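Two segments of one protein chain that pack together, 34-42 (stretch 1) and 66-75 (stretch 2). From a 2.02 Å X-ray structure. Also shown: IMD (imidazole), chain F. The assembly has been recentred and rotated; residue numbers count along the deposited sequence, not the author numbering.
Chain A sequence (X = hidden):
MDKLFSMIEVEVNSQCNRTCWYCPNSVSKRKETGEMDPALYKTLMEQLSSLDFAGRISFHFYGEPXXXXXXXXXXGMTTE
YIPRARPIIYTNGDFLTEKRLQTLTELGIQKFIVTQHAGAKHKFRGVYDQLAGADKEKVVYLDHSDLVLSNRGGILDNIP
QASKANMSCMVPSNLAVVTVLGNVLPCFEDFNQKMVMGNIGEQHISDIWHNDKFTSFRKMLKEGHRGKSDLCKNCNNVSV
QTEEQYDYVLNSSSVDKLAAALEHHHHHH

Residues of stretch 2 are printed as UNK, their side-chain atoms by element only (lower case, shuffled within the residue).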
ATOM      1  N   GLY A  34       9.247  13.376   6.286  1.00 60.74           N
ATOM      2  CA  GLY A  34       9.496  12.132   6.994  1.00 52.79           C
ATOM      3  C   GLY A  34       8.224  11.414   7.428  1.00 45.27           C
ATOM      4  O   GLY A  34       8.014  10.246   7.103  1.00 38.82           O
ATOM      5  N   GLU A  35       7.362  12.096   8.174  1.00 43.46           N
ATOM      6  CA  GLU A  35       6.182  11.412   8.685  1.00 42.42           C
ATOM      7  C   GLU A  35       4.845  12.006   8.300  1.00 34.12           C
ATOM      8  O   GLU A  35       4.706  13.216   8.143  1.00 31.64           O
ATOM      9  CB  GLU A  35       6.257  11.248  10.192  1.00 48.83           C
ATOM     10  CG  GLU A  35       6.246   9.799  10.595  1.00 51.22           C
ATOM     11  CD  GLU A  35       6.705   9.603  12.002  1.00 57.04           C
ATOM     12  OE1 GLU A  35       5.858   9.752  12.906  1.00 62.63           O
ATOM     13  OE2 GLU A  35       7.906   9.317  12.201  1.00 55.28           O
HETATM   14  N   MSE A  36       3.853  11.135   8.164  1.00 25.85           N
HETATM   15  CA  MSE A  36       2.517  11.607   7.840  1.00 28.42           C
HETATM   16  C   MSE A  36       1.941  12.439   8.987  1.00 29.15           C
HETATM   17  O   MSE A  36       2.013  12.041  10.148  1.00 29.87           O
HETATM   18  CB  MSE A  36       1.583  10.441   7.505  1.00 26.66           C
HETATM   19  CG  MSE A  36       0.176  10.914   7.184  1.00 26.58           C
HETATM   20 SE   MSE A  36      -1.034   9.503   6.635  1.00 40.12          SE
HETATM   21  CE  MSE A  36      -0.292   9.139   4.859  1.00 23.07           C
ATOM     22  N   ASP A  37       1.410  13.611   8.653  1.00 28.97           N
ATOM     23  CA  ASP A  37       0.672  14.438   9.608  1.00 33.15           C
ATOM     24  C   ASP A  37      -0.444  13.602  10.252  1.00 31.33           C
ATOM     25  O   ASP A  37      -1.258  13.021   9.551  1.00 27.68           O
ATOM     26  CB  ASP A  37       0.083  15.655   8.878  1.00 34.54           C
ATOM     27  CG  ASP A  37      -0.531  16.686   9.828  1.00 41.20           C
ATOM     28  OD1 ASP A  37      -0.901  16.333  10.966  1.00 43.46           O
ATOM     29  OD2 ASP A  37      -0.658  17.862   9.425  1.00 44.32           O
ATOM     30  N   PRO A  38      -0.464  13.514  11.594  1.00 30.58           N
ATOM     31  CA  PRO A  38      -1.537  12.753  12.256  1.00 30.20           C
ATOM     32  C   PRO A  38      -2.930  13.262  11.896  1.00 28.78           C
ATOM     33  O   PRO A  38      -3.877  12.483  11.856  1.00 28.60           O
ATOM     34  CB  PRO A  38      -1.255  12.953  13.756  1.00 32.04           C
ATOM     35  CG  PRO A  38      -0.176  14.009  13.840  1.00 36.69           C
ATOM     36  CD  PRO A  38       0.572  13.953  12.545  1.00 33.65           C
ATOM     37  N   ALA A  39      -3.047  14.556  11.625  1.00 23.19           N
ATOM     38  CA  ALA A  39      -4.296  15.116  11.138  1.00 23.69           C
ATOM     39  C   ALA A  39      -4.671  14.518   9.783  1.00 29.66           C
ATOM     40  O   ALA A  39      -5.846  14.304   9.495  1.00 27.57           O
ATOM     41  CB  ALA A  39      -4.185  16.603  11.027  1.00 26.22           C
ATOM     42  N   LEU A  40      -3.676  14.270   8.937  1.00 26.73           N
ATOM     43  CA  LEU A  40      -3.956  13.692   7.619  1.00 20.29           C
ATOM     44  C   LEU A  40      -4.385  12.239   7.766  1.00 19.99           C
ATOM     45  O   LEU A  40      -5.291  11.771   7.067  1.00 20.93           O
ATOM     46  CB  LEU A  40      -2.750  13.801   6.680  1.00 24.19           C
ATOM     47  CG  LEU A  40      -2.984  13.296   5.245  1.00 26.23           C
ATOM     48  CD1 LEU A  40      -4.065  14.129   4.551  1.00 27.76           C
ATOM     49  CD2 LEU A  40      -1.688  13.307   4.436  1.00 25.96           C
ATOM     50  N   TYR A  41      -3.733  11.518   8.673  1.00 22.25           N
ATOM     51  CA  TYR A  41      -4.116  10.140   8.925  1.00 21.74           C
ATOM     52  C   TYR A  41      -5.519  10.082   9.523  1.00 23.60           C
ATOM     53  O   TYR A  41      -6.285   9.163   9.226  1.00 22.02           O
ATOM     54  CB  TYR A  41      -3.126   9.428   9.846  1.00 21.66           C
ATOM     55  CG  TYR A  41      -3.406   7.940   9.953  1.00 20.20           C
ATOM     56  CD1 TYR A  41      -2.921   7.060   8.994  1.00 22.12           C
ATOM     57  CD2 TYR A  41      -4.176   7.425  10.991  1.00 20.12           C
ATOM     58  CE1 TYR A  41      -3.181   5.707   9.070  1.00 22.83           C
ATOM     59  CE2 TYR A  41      -4.435   6.062  11.086  1.00 21.05           C
ATOM     60  CZ  TYR A  41      -3.925   5.216  10.119  1.00 25.05           C
ATOM     61  OH  TYR A  41      -4.177   3.871  10.184  1.00 30.02           O
ATOM     62  N   LYS A  42      -5.863  11.056  10.362  1.00 22.89           N
ATOM     63  CA  LYS A  42      -7.222  11.089  10.894  1.00 24.76           C
ATOM     64  C   LYS A  42      -8.284  11.296   9.809  1.00 25.61           C
ATOM     65  O   LYS A  42      -9.317  10.621   9.828  1.00 25.96           O
ATOM     66  CB  LYS A  42      -7.395  12.121  12.018  1.00 22.58           C
ATOM     67  CG  LYS A  42      -8.822  12.153  12.568  1.00 23.98           C
ATOM     68  CD  LYS A  42      -8.871  12.744  13.974  1.00 24.84           C
ATOM     69  CE  LYS A  42     -10.303  12.918  14.480  1.00 29.64           C
ATOM     70  NZ  LYS A  42     -11.101  13.806  13.610  1.00 29.95           N
ATOM     71  N   UNK A  66       7.647   0.620  11.260  1.00 21.58           N
ATOM     72  CA  UNK A  66       8.074   0.635  12.668  1.00 25.03           C
ATOM     73  C   UNK A  66       8.935   1.849  13.032  1.00 25.02           C
ATOM     74  O   UNK A  66       9.291   2.041  14.197  1.00 27.94           O
ATOM     75  c   UNK A  66       8.799  -0.657  13.057  1.00 27.24           C
ATOM     76  c   UNK A  66       6.547  -1.792  13.156  1.00 34.72           C
ATOM     77  c   UNK A  66       8.552  -2.943  14.036  1.00 40.18           C
ATOM     78  c   UNK A  66       8.032  -1.980  12.985  1.00 35.13           C
ATOM     79  N   UNK A  67       9.278   2.657  12.032  1.00 23.50           N
ATOM     80  CA  UNK A  67      10.005   3.898  12.269  1.00 23.19           C
ATOM     81  C   UNK A  67       9.035   5.044  12.543  1.00 25.28           C
ATOM     82  O   UNK A  67       9.432   6.109  12.994  1.00 26.09           O
ATOM     83  c   UNK A  67      12.322   3.709  11.084  1.00 30.21           C
ATOM     84  c   UNK A  67      10.892   4.251  11.072  1.00 25.70           C
ATOM     85  c   UNK A  67      13.115   4.181   9.863  1.00 30.35           C
ATOM     86  c   UNK A  67      13.004   4.165  12.357  1.00 32.34           C
ATOM     87  N   UNK A  68       7.758   4.823  12.257  1.00 22.54           N
ATOM     88  CA  UNK A  68       6.755   5.859  12.435  1.00 22.42           C
ATOM     89  C   UNK A  68       6.553   6.093  13.924  1.00 22.76           C
ATOM     90  O   UNK A  68       6.204   5.163  14.660  1.00 25.82           O
ATOM     91  s   UNK A  68       4.096   6.602  11.990  1.00 28.04           S
ATOM     92  c   UNK A  68       5.434   5.411  11.801  1.00 20.21           C
ATOM     93  N   UNK A  69       6.755   7.324  14.379  1.00 21.19           N
ATOM     94  CA  UNK A  69       6.668   7.588  15.813  1.00 25.62           C
ATOM     95  C   UNK A  69       5.227   7.531  16.320  1.00 26.65           C
ATOM     96  O   UNK A  69       4.997   7.365  17.513  1.00 26.19           O
ATOM     97  c   UNK A  69       6.643  10.192  15.787  1.00 35.98           C
ATOM     98  c   UNK A  69       7.352   8.907  16.187  1.00 31.01           C
ATOM     99  c   UNK A  69       7.598  11.379  15.989  1.00 44.93           C
ATOM    100  c   UNK A  69       6.872  12.719  16.112  1.00 53.25           C
ATOM    101  n   UNK A  69       6.390  13.289  14.816  1.00 56.51           N
ATOM    102  N   UNK A  70       4.269   7.630  15.397  1.00 25.62           N
ATOM    103  CA  UNK A  70       2.846   7.603  15.740  1.00 25.70           C
ATOM    104  C   UNK A  70       2.199   6.276  15.396  1.00 23.71           C
ATOM    105  O   UNK A  70       0.975   6.187  15.353  1.00 22.88           O
ATOM    106  o   UNK A  70       2.200  10.283  16.754  1.00 28.59           O
ATOM    107  c   UNK A  70       2.082   8.696  14.983  1.00 23.73           C
ATOM    108  c   UNK A  70       2.314  10.068  15.549  1.00 26.71           C
ATOM    109  n   UNK A  70       2.639  11.019  14.678  1.00 29.71           N
ATOM    110  N   UNK A  71       3.006   5.249  15.145  1.00 21.51           N
ATOM    111  CA  UNK A  71       2.452   3.978  14.685  1.00 22.13           C
ATOM    112  C   UNK A  71       1.373   3.394  15.615  1.00 22.34           C
ATOM    113  O   UNK A  71       0.316   2.983  15.146  1.00 23.64           O
ATOM    114  c   UNK A  71       2.966   1.680  13.776  1.00 22.06           C
ATOM    115  c   UNK A  71       3.970   0.535  13.760  1.00 19.79           C
ATOM    116  c   UNK A  71       3.551   2.946  14.417  1.00 22.19           C
ATOM    117  c   UNK A  71       2.426   1.977  12.379  1.00 17.82           C
ATOM    118  N   UNK A  72       1.626   3.361  16.919  1.00 22.88           N
ATOM    119  CA  UNK A  72       0.653   2.780  17.845  1.00 23.45           C
ATOM    120  C   UNK A  72      -0.678   3.513  17.772  1.00 24.34           C
ATOM    121  O   UNK A  72      -1.733   2.887  17.737  1.00 23.23           O
ATOM    122  c   UNK A  72       1.160   2.811  19.292  1.00 22.14           C
ATOM    123  o   UNK A  72       2.672   1.075  18.617  1.00 28.92           O
ATOM    124  c   UNK A  72       2.303   1.831  19.542  1.00 30.55           C
ATOM    125  o   UNK A  72       2.831   1.825  20.675  1.00 37.95           O
ATOM    126  N   UNK A  73      -0.602   4.841  17.771  1.00 22.35           N
ATOM    127  CA  UNK A  73      -1.761   5.713  17.623  1.00 23.84           C
ATOM    128  C   UNK A  73      -2.520   5.370  16.345  1.00 24.43           C
ATOM    129  O   UNK A  73      -3.742   5.179  16.363  1.00 21.61           O
ATOM    130  c   UNK A  73      -3.554   8.088  18.252  1.00 30.25           C
ATOM    131  c   UNK A  73      -2.135   9.272  16.553  1.00 27.99           C
ATOM    132  c   UNK A  73      -1.270   7.162  17.545  1.00 25.01           C
ATOM    133  c   UNK A  73      -2.138   8.404  17.780  1.00 31.17           C
ATOM    134  N   UNK A  74      -1.786   5.303  15.235  1.00 19.48           N
ATOM    135  CA  UNK A  74      -2.380   5.016  13.931  1.00 22.07           C
ATOM    136  C   UNK A  74      -3.035   3.641  13.886  1.00 23.49           C
ATOM    137  O   UNK A  74      -4.117   3.484  13.323  1.00 18.72           O
ATOM    138  c   UNK A  74      -1.143   8.922  12.861  1.00 25.17           C
ATOM    139  c   UNK A  74       0.271   6.797  11.816  1.00 22.93           C
ATOM    140  c   UNK A  74      -0.003   9.153  12.112  1.00 25.13           C
ATOM    141  c   UNK A  74      -1.569   7.624  13.084  1.00 22.05           C
ATOM    142  c   UNK A  74      -0.870   6.551  12.568  1.00 23.02           C
ATOM    143  c   UNK A  74      -1.340   5.139  12.808  1.00 18.64           C
ATOM    144  c   UNK A  74       0.703   8.090  11.591  1.00 22.49           C
ATOM    145  N   UNK A  75      -2.377   2.643  14.463  1.00 22.12           N
ATOM    146  CA  UNK A  75      -2.957   1.302  14.510  1.00 23.85           C
ATOM    147  C   UNK A  75      -4.201   1.258  15.410  1.00 24.30           C
ATOM    148  O   UNK A  75      -5.216   0.651  15.055  1.00 25.71           O
ATOM    149  c   UNK A  75      -1.913   0.269  14.985  1.00 25.41           C
ATOM    150  c   UNK A  75      -2.562  -1.085  15.184  1.00 25.66           C
ATOM    151  c   UNK A  75      -0.773   0.176  13.975  1.00 22.96           C
TER
HETATM  152  N1  IMD F 505      -1.464  19.420  11.152  1.00 44.73           N
HETATM  153  C2  IMD F 505      -1.632  19.660  12.467  1.00 46.35           C
HETATM  154  N3  IMD F 505      -1.627  21.000  12.664  1.00 50.69           N
HETATM  155  C4  IMD F 505      -1.448  21.606  11.467  1.00 49.99           C
HETATM  156  C5  IMD F 505      -1.345  20.604  10.508  1.00 47.13           C
HETATM  157  O   HOH W   1       3.496  10.377  11.999  1.00 38.54           O

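Position 66 has four side-chain carbons, forked at the second. It lies out of reach of stretch 1. This is Leu66.

Position 67 has the same four carbons and the same fork. Its CB, 6.0 Å from Glu35 OE2, is the side chain's nearest approach to stretch 1. Its backbone O lies 3.6 Å from Glu35 OE2. This is Leu67.

Position 68 has one carbon followed by one sulfur. The sulfur is 3.7 Å from Glu35 OE1. This is Cys68. Its SG also accepts a weak hydrogen bond from the backbone N of position 70, at 3.6 Å.

Position 69 has four carbons in a row ending in nitrogen. That nitrogen is 4.1 Å from Glu35 OE1, too far for a salt bridge. The unbranched chain with a terminal nitrogen is lysine, Lys69. Its backbone does the bonding: Lys69 N donates to Glu35 OE2 at 3.2 Å, and more weakly to Glu35 OE1 at 3.0 Å.

Position 70 has two carbons, the second carrying one oxygen and one nitrogen. The nitrogen is 4.2 Å from Pro38 CD. A short amide is asparagine, Asn70. It sits at the N-cap of the following helix, but its side chain makes no capping bond. Instead, Asn70 ND2 donates to water 1 at 2.9 Å.

Position 71 has four carbons forked at the second. CA-to-CB points away from stretch 1. This is Leu71, and Leu71 N closes a type I turn on Cys68 O at 3.2 Å.

Position 72 has two carbons, the second carrying two oxygens. It is out of reach of stretch 1. This is Asp72.

Position 73 again has four carbons forked at the second. One of its terminal carbons comes to 4.7 Å from Pro38 CB, the side chain's nearest approach. This is Leu73.

Position 74 has one carbon and then a six-carbon ring. The ring lies against Tyr41, with its edge toward Pro38 CA and Met36 O. No oxygen is attached, so it is phenylalanine, Phe74.

Position 75 has three carbons, branched at the first. Its CA-to-CB bond points away from stretch 1. This is Val75.

The contact has two parts. At one end, the Glu35 carboxylate receives Lys69 N, and water 1 joins Glu35 OE1, Met36 O and Asn70 ND2. At the other, the Tyr41 and Phe74 rings form an offset stack, centroids 4.2 Å apart and planes at 24°. Each residue's CB lies over the other's ring face. Pro38 CB adds apolar contact, 4.1 Å from Phe74 CE1.

Stretch 2 66-75: LLCKNLDLFV
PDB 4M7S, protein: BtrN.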